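Local coordinates for protein unsaturated glucuronyl hydrolase (PDB 2ZZR) that hydrolyses unsaturated hyaluronan, chondroitin and heparin disaccharides, releasing the unsaturated uronic acid by cleaving (1->3) or (1->4) glycosidic bonds, at residues 63-71 / 99-109. Numbering follows the deposited sequence.
Sequences MDNTEWTNG and SFLNRINNRIA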
loop_
_atom_site.group_PDB
_atom_site.type_symbol
_atom_site.label_atom_id
_atom_site.label_comp_id
_atom_site.label_asym_id
_atom_site.label_seq_id
_atom_site.Cartn_x
_atom_site.Cartn_y
_atom_site.Cartn_z
ATOM N N MET A 63 13.756 15.489 -4.358
ATOM C CA MET A 63 13.798 15.017 -5.743
ATOM C C MET A 63 12.646 15.552 -6.591
ATOM O O MET A 63 11.668 16.089 -6.065
ATOM C CB MET A 63 13.806 13.484 -5.775
ATOM C CG MET A 63 12.445 12.852 -5.480
ATOM S SD MET A 63 12.393 11.113 -5.961
ATOM C CE MET A 63 12.584 11.256 -7.739
ATOM N N ASP A 64 12.756 15.379 -7.906
ATOM C CA ASP A 64 11.698 15.790 -8.818
ATOM C C ASP A 64 10.614 14.711 -8.932
ATOM O O ASP A 64 10.620 13.734 -8.172
ATOM C CB ASP A 64 12.263 16.187 -10.192
ATOM C CG ASP A 64 12.958 15.035 -10.917
ATOM O OD1 ASP A 64 12.942 13.882 -10.431
ATOM O OD2 ASP A 64 13.523 15.291 -12.002
ATOM N N ASN A 65 9.689 14.901 -9.871
ATOM C CA ASN A 65 8.540 14.012 -10.022
ATOM C C ASN A 65 8.787 12.899 -11.043
ATOM O O ASN A 65 8.167 12.868 -12.109
ATOM C CB ASN A 65 7.277 14.815 -10.374
ATOM C CG ASN A 65 5.993 14.055 -10.070
ATOM O OD1 ASN A 65 6.026 12.890 -9.670
ATOM N ND2 ASN A 65 4.852 14.718 -10.257
ATOM N N THR A 66 9.685 11.976 -10.698
ATOM C CA THR A 66 10.097 10.924 -11.633
ATOM C C THR A 66 10.231 9.539 -10.987
ATOM O O THR A 66 10.679 8.597 -11.636
ATOM C CB THR A 66 11.445 11.269 -12.319
ATOM O OG1 THR A 66 12.459 11.407 -11.321
ATOM C CG2 THR A 66 11.341 12.562 -13.137
ATOM N N GLU A 67 9.845 9.409 -9.721
ATOM C CA GLU A 67 9.891 8.108 -9.043
ATOM C C GLU A 67 8.520 7.423 -9.013
ATOM O O GLU A 67 7.567 7.922 -9.606
ATOM C CB GLU A 67 10.471 8.241 -7.629
ATOM C CG GLU A 67 11.962 7.861 -7.514
ATOM C CD GLU A 67 12.227 6.371 -7.640
ATOM O OE1 GLU A 67 11.296 5.613 -7.981
ATOM O OE2 GLU A 67 13.387 5.957 -7.405
ATOM N N TRP A 68 8.435 6.271 -8.348
ATOM C CA TRP A 68 7.156 5.571 -8.178
ATOM C C TRP A 68 6.437 6.020 -6.906
ATOM O O TRP A 68 5.300 5.611 -6.655
ATOM C CB TRP A 68 7.349 4.041 -8.158
ATOM C CG TRP A 68 8.042 3.480 -6.932
ATOM C CD1 TRP A 68 9.391 3.367 -6.733
ATOM C CD2 TRP A 68 7.419 2.938 -5.757
ATOM N NE1 TRP A 68 9.646 2.798 -5.510
ATOM C CE2 TRP A 68 8.455 2.524 -4.887
ATOM C CE3 TRP A 68 6.084 2.768 -5.352
ATOM C CZ2 TRP A 68 8.203 1.956 -3.628
ATOM C CZ3 TRP A 68 5.830 2.196 -4.100
ATOM C CH2 TRP A 68 6.888 1.796 -3.254
ATOM N N THR A 69 7.104 6.879 -6.138
ATOM C CA THR A 69 6.731 7.183 -4.754
ATOM C C THR A 69 6.186 8.600 -4.538
ATOM O O THR A 69 5.758 8.932 -3.427
ATOM C CB THR A 69 7.946 7.031 -3.829
ATOM O OG1 THR A 69 9.072 7.719 -4.398
ATOM C CG2 THR A 69 8.302 5.565 -3.631
ATOM N N ASN A 70 6.218 9.431 -5.577
ATOM C CA ASN A 70 5.866 10.856 -5.419
ATOM C C ASN A 70 4.450 11.106 -4.902
ATOM O O ASN A 70 4.227 12.048 -4.137
ATOM C CB ASN A 70 6.069 11.621 -6.719
ATOM C CG ASN A 70 7.500 11.578 -7.188
ATOM O OD1 ASN A 70 8.291 12.487 -6.905
ATOM N ND2 ASN A 70 7.850 10.514 -7.889
ATOM N N GLY A 71 3.516 10.256 -5.318
ATOM C CA GLY A 71 2.104 10.364 -4.923
ATOM C C GLY A 71 1.851 10.214 -3.434
ATOM O O GLY A 71 0.870 10.760 -2.919
ATOM N N SER A 99 1.542 19.071 -11.386
ATOM C CA SER A 99 2.785 18.387 -11.744
ATOM C C SER A 99 2.516 16.968 -12.248
ATOM O O SER A 99 3.110 16.532 -13.233
ATOM C CB SER A 99 3.744 18.355 -10.550
ATOM O OG SER A 99 4.903 17.585 -10.833
ATOM N N PHE A 100 1.628 16.244 -11.568
ATOM C CA PHE A 100 1.227 14.909 -12.030
ATOM C C PHE A 100 0.524 14.950 -13.386
ATOM O O PHE A 100 0.735 14.080 -14.227
ATOM C CB PHE A 100 0.377 14.188 -10.973
ATOM C CG PHE A 100 1.180 13.662 -9.818
ATOM C CD1 PHE A 100 1.135 14.285 -8.577
ATOM C CD2 PHE A 100 1.998 12.545 -9.975
ATOM C CE1 PHE A 100 1.883 13.811 -7.504
ATOM C CE2 PHE A 100 2.754 12.062 -8.914
ATOM C CZ PHE A 100 2.700 12.693 -7.675
ATOM N N LEU A 101 -0.305 15.967 -13.601
ATOM C CA LEU A 101 -0.931 16.172 -14.900
ATOM C C LEU A 101 0.127 16.413 -15.978
ATOM O O LEU A 101 0.043 15.853 -17.074
ATOM C CB LEU A 101 -1.933 17.334 -14.845
ATOM C CG LEU A 101 -2.785 17.618 -16.094
ATOM C CD1 LEU A 101 -3.360 16.359 -16.753
ATOM C CD2 LEU A 101 -3.903 18.592 -15.747
ATOM N N ASN A 102 1.125 17.236 -15.663
ATOM C CA ASN A 102 2.248 17.448 -16.580
ATOM C C ASN A 102 2.989 16.144 -16.891
ATOM O O ASN A 102 3.343 15.871 -18.045
ATOM C CB ASN A 102 3.230 18.473 -16.015
ATOM C CG ASN A 102 4.439 18.678 -16.918
ATOM O OD1 ASN A 102 5.501 18.094 -16.699
ATOM N ND2 ASN A 102 4.268 19.486 -17.955
ATOM N N ARG A 103 3.210 15.346 -15.849
ATOM C CA ARG A 103 3.941 14.086 -15.967
ATOM C C ARG A 103 3.263 13.090 -16.916
ATOM O O ARG A 103 3.937 12.437 -17.723
ATOM C CB ARG A 103 4.164 13.468 -14.582
ATOM C CG ARG A 103 5.081 12.253 -14.600
ATOM C CD ARG A 103 5.398 11.767 -13.205
ATOM N NE ARG A 103 6.182 10.532 -13.246
ATOM C CZ ARG A 103 6.596 9.864 -12.175
ATOM N NH1 ARG A 103 6.325 10.305 -10.946
ATOM N NH2 ARG A 103 7.294 8.746 -12.333
ATOM N N ILE A 104 1.939 12.970 -16.828
ATOM C CA ILE A 104 1.218 12.060 -17.724
ATOM C C ILE A 104 1.065 12.636 -19.143
ATOM O O ILE A 104 1.218 11.911 -20.129
ATOM C CB ILE A 104 -0.133 11.529 -17.114
ATOM C CG1 ILE A 104 -0.805 10.513 -18.045
ATOM C CG2 ILE A 104 -1.096 12.665 -16.767
ATOM C CD1 ILE A 104 -0.047 9.210 -18.210
ATOM N N ASN A 105 0.796 13.937 -19.233
ATOM C CA ASN A 105 0.694 14.611 -20.528
ATOM C C ASN A 105 1.943 14.390 -21.370
ATOM O O ASN A 105 1.858 14.154 -22.579
ATOM C CB ASN A 105 0.425 16.107 -20.341
ATOM C CG ASN A 105 -1.044 16.412 -20.119
ATOM O OD1 ASN A 105 -1.908 15.562 -20.345
ATOM N ND2 ASN A 105 -1.339 17.638 -19.692
ATOM N N ASN A 106 3.094 14.436 -20.707
ATOM C CA ASN A 106 4.388 14.281 -21.357
ATOM C C ASN A 106 4.993 12.887 -21.225
ATOM O O ASN A 106 6.132 12.661 -21.647
ATOM C CB ASN A 106 5.347 15.337 -20.822
ATOM C CG ASN A 106 4.998 16.719 -21.308
ATOM O OD1 ASN A 106 5.070 17.000 -22.506
ATOM N ND2 ASN A 106 4.598 17.592 -20.390
ATOM N N ARG A 107 4.230 11.962 -20.641
ATOM C CA ARG A 107 4.641 10.556 -20.509
ATOM C C ARG A 107 6.062 10.407 -19.941
ATOM O O ARG A 107 6.895 9.661 -20.474
ATOM C CB ARG A 107 4.486 9.822 -21.848
ATOM C CG ARG A 107 3.046 9.787 -22.381
ATOM C CD ARG A 107 2.961 9.187 -23.785
ATOM N NE ARG A 107 3.408 7.793 -23.828
ATOM C CZ ARG A 107 2.625 6.736 -23.616
ATOM N NH1 ARG A 107 1.334 6.896 -23.340
ATOM N NH2 ARG A 107 3.138 5.511 -23.683
ATOM N N ILE A 108 6.323 11.129 -18.856
ATOM C CA ILE A 108 7.627 11.138 -18.202
ATOM C C ILE A 108 7.700 10.081 -17.105
ATOM O O ILE A 108 6.929 10.126 -16.143
ATOM C CB ILE A 108 7.941 12.528 -17.594
ATOM C CG1 ILE A 108 7.986 13.592 -18.695
ATOM C CG2 ILE A 108 9.257 12.494 -16.794
ATOM C CD1 ILE A 108 7.878 15.016 -18.177
ATOM N N ALA A 109 8.636 9.142 -17.258
ATOM C CA ALA A 109 8.933 8.124 -16.247
ATOM C C ALA A 109 7.702 7.318 -15.803
ATOM O O ALA A 109 7.475 7.121 -14.605
ATOM C CB ALA A 109 9.638 8.760 -15.035
HETATM O O HOH W 1 9.303 6.250 -12.125
#
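Arg103 reaches out from the last turn of helix 87-105 and clamps the loop that leads into helix 70-84, tying together two consecutive helices of the alpha barrel of this glycoside hydrolase family 88 enzyme. Its chain runs extended from CG to NE, and the guanidinium meets Glu67 O end-on, with NH1 at 3.0 Å and NH2 at 2.9 Å from that one oxygen. Both bonds lie in the guanidinium plane, but on the carbonyl side only NH1 is in plane; NH2 comes from above it. Along another edge NE donates to Ile108 O over 3.0 Å, so the cation links the loop to the chain just beyond its own helix, where Arg107 ends the helix in a Schellman motif. Asn65 O and Thr66 CA cover one guanidinium face, the carbonyl oxygen 2.9 Å above the plane without a hydrogen bond.

The Asn65 amide stands steeply to this group, planes 79° apart, and its OD1 takes a bent bond from Arg103 NH1 (2.9 Å), the donor lying above the carbonyl plane. With CG anti to the backbone N (chi1 -160°), the amide projects toward helix 87-105, where ND2 gives Ser99 OG a nearly straight bond in the amide plane. These two bonds fix the amide's rotation. ND2 also sits over the centre of one Phe100 face, the amide and ring planes being 88° apart, while the backbone carbon of Asn70 lies at the ring edge. Tyr119 of helix 115-130 packs edge-to-face with Phe100.

The loop continues toward the active site, Trp68 touching Asp114, the probable nucleophile. Water 1 donates to Thr66 O at 2.8 Å, and Ala109 CB packs 3.6 Å from the same Thr66 O.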